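Long-range contact in heat-inducible transcription repressor hrcA homolog (Thermotoga maritima, PDB 1STZ), which probably represses class I heat shock genes, the grpE-dnaK-dnaJ and groELS operons, as a DNA-binding transcriptional regulator: residues K293-G297 with L328-T333. Residues are numbered along the deposited sequence; the frame is centred on the assembly and turned at random.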
loop_
_atom_site.group_PDB
_atom_site.type_symbol
_atom_site.label_atom_id
_atom_site.label_comp_id
_atom_site.label_asym_id
_atom_site.label_seq_id
_atom_site.Cartn_x
_atom_site.Cartn_y
_atom_site.Cartn_z
ATOM N N LYS A 293 -23.395 -1.675 -8.264
ATOM C CA LYS A 293 -23.763 -2.241 -6.976
ATOM C C LYS A 293 -22.747 -3.269 -6.534
ATOM O O LYS A 293 -22.098 -3.892 -7.361
ATOM C CB LYS A 293 -25.130 -2.892 -7.059
ATOM C CG LYS A 293 -26.230 -1.982 -7.549
ATOM C CD LYS A 293 -27.585 -2.603 -7.302
ATOM C CE LYS A 293 -28.708 -1.817 -7.935
ATOM N NZ LYS A 293 -28.821 -2.132 -9.374
ATOM N N TYR A 294 -22.618 -3.436 -5.222
ATOM C CA TYR A 294 -21.905 -4.559 -4.639
ATOM C C TYR A 294 -22.945 -5.533 -4.075
ATOM O O TYR A 294 -24.036 -5.117 -3.671
ATOM C CB TYR A 294 -20.864 -4.101 -3.595
ATOM C CG TYR A 294 -21.389 -3.487 -2.323
ATOM C CD1 TYR A 294 -21.395 -4.199 -1.127
ATOM C CD2 TYR A 294 -21.801 -2.174 -2.288
ATOM C CE1 TYR A 294 -21.874 -3.626 0.046
ATOM C CE2 TYR A 294 -22.283 -1.592 -1.120
ATOM C CZ TYR A 294 -22.308 -2.307 0.040
ATOM O OH TYR A 294 -22.784 -1.698 1.195
ATOM N N PHE A 295 -22.602 -6.817 -4.090
ATOM C CA PHE A 295 -23.549 -7.893 -3.878
ATOM C C PHE A 295 -23.099 -8.869 -2.797
ATOM O O PHE A 295 -21.912 -9.090 -2.577
ATOM C CB PHE A 295 -23.706 -8.728 -5.165
ATOM C CG PHE A 295 -24.344 -7.996 -6.318
ATOM C CD1 PHE A 295 -23.601 -7.133 -7.098
ATOM C CD2 PHE A 295 -25.676 -8.206 -6.637
ATOM C CE1 PHE A 295 -24.186 -6.455 -8.171
ATOM C CE2 PHE A 295 -26.264 -7.559 -7.706
ATOM C CZ PHE A 295 -25.520 -6.680 -8.482
ATOM N N LYS A 296 -24.087 -9.494 -2.168
ATOM C CA LYS A 296 -23.899 -10.725 -1.415
ATOM C C LYS A 296 -24.493 -11.855 -2.233
ATOM O O LYS A 296 -25.678 -12.135 -2.151
ATOM C CB LYS A 296 -24.591 -10.602 -0.058
ATOM C CG LYS A 296 -24.573 -11.873 0.781
ATOM C CD LYS A 296 -25.624 -11.834 1.896
ATOM C CE LYS A 296 -27.052 -11.849 1.376
ATOM N NZ LYS A 296 -27.335 -13.087 0.591
ATOM N N GLY A 297 -23.670 -12.502 -3.047
ATOM C CA GLY A 297 -24.154 -13.509 -3.975
ATOM C C GLY A 297 -24.894 -12.822 -5.105
ATOM O O GLY A 297 -24.334 -11.958 -5.771
ATOM N N LEU A 328 -15.595 -5.631 -3.093
ATOM C CA LEU A 328 -16.612 -5.451 -2.081
ATOM C C LEU A 328 -17.578 -6.604 -2.162
ATOM O O LEU A 328 -17.959 -7.155 -1.143
ATOM C CB LEU A 328 -17.363 -4.122 -2.268
ATOM C CG LEU A 328 -16.608 -2.876 -1.817
ATOM C CD1 LEU A 328 -17.424 -1.652 -2.128
ATOM C CD2 LEU A 328 -16.294 -2.943 -0.342
ATOM N N SER A 329 -17.958 -6.976 -3.383
ATOM C CA SER A 329 -18.814 -8.142 -3.584
ATOM C C SER A 329 -18.168 -9.384 -3.003
ATOM O O SER A 329 -18.842 -10.218 -2.406
ATOM C CB SER A 329 -19.132 -8.359 -5.066
ATOM O OG SER A 329 -20.023 -7.354 -5.496
ATOM N N GLU A 330 -16.855 -9.498 -3.148
ATOM C CA GLU A 330 -16.136 -10.660 -2.607
ATOM C C GLU A 330 -16.166 -10.683 -1.080
ATOM O O GLU A 330 -16.415 -11.741 -0.479
ATOM C CB GLU A 330 -14.691 -10.648 -3.030
ATOM C CG GLU A 330 -14.300 -11.774 -3.946
ATOM C CD GLU A 330 -13.007 -11.450 -4.679
ATOM O OE1 GLU A 330 -12.995 -11.580 -5.922
ATOM O OE2 GLU A 330 -12.019 -11.053 -4.000
ATOM N N TYR A 331 -15.867 -9.533 -0.459
ATOM C CA TYR A 331 -15.947 -9.427 0.981
ATOM C C TYR A 331 -17.375 -9.784 1.470
ATOM O O TYR A 331 -17.549 -10.628 2.335
ATOM C CB TYR A 331 -15.521 -8.046 1.517
ATOM C CG TYR A 331 -15.709 -8.016 3.024
ATOM C CD1 TYR A 331 -14.730 -8.514 3.886
ATOM C CD2 TYR A 331 -16.905 -7.602 3.572
ATOM C CE1 TYR A 331 -14.937 -8.539 5.269
ATOM C CE2 TYR A 331 -17.131 -7.637 4.945
ATOM C CZ TYR A 331 -16.146 -8.105 5.790
ATOM O OH TYR A 331 -16.402 -8.122 7.156
ATOM N N PHE A 332 -18.393 -9.144 0.911
ATOM C CA PHE A 332 -19.762 -9.311 1.423
ATOM C C PHE A 332 -20.319 -10.717 1.167
ATOM O O PHE A 332 -21.021 -11.282 2.027
ATOM C CB PHE A 332 -20.678 -8.178 0.934
ATOM C CG PHE A 332 -20.505 -6.927 1.726
ATOM C CD1 PHE A 332 -19.533 -5.990 1.387
ATOM C CD2 PHE A 332 -21.254 -6.722 2.875
ATOM C CE1 PHE A 332 -19.340 -4.879 2.166
ATOM C CE2 PHE A 332 -21.078 -5.594 3.651
ATOM C CZ PHE A 332 -20.118 -4.669 3.304
ATOM N N THR A 333 -19.927 -11.301 0.037
ATOM C CA THR A 333 -20.345 -12.639 -0.358
ATOM C C THR A 333 -19.652 -13.747 0.434
ATOM O O THR A 333 -20.258 -14.789 0.690
ATOM C CB THR A 333 -20.069 -12.872 -1.868
ATOM O OG1 THR A 333 -20.857 -11.984 -2.657
ATOM C CG2 THR A 333 -20.544 -14.260 -2.327
#
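Two small hydroxyl side chains, one helical turn apart, let helix 314-334 serve the backbone at the end of strand 287-296. Ser329 OG accepts a hydrogen bond from Phe295 N at 3.0 Å and makes a weak one with Leu325 O in its own helix. The next turn brings Thr333 OG1 within 2.9 Å of Gly297 N, a nearly straight bond in which the hydroxyl accepts. The one proton of Thr333 OG1 has two acceptors within reach, Phe295 O at 3.1 Å and Ser329 O at 2.7 Å, and may serve either. Phe295 O also receives a CA-H...O contact from Ser329 CA, 3.4 Å away. Short side chains suit this, since the axes of 293-296 and 328-333 approach to 6.4 Å and lie at 25°. Gly297 (phi 73°) takes a backbone shape that favours glycine. Beside these links Tyr294 turns its apolar surface inward: its CB meets Leu328 CB at 3.7 Å, and its ring lies obliquely against Phe332, centroids 4.9 Å apart. Its OH is satisfied by Glu138 O. Leu328 and Phe332 also touch Leu120 of helix 116-131, so the contact belongs to a helix-covered antiparallel sheet, consistent with the GAF-like fold of the HrcA C-terminal domain.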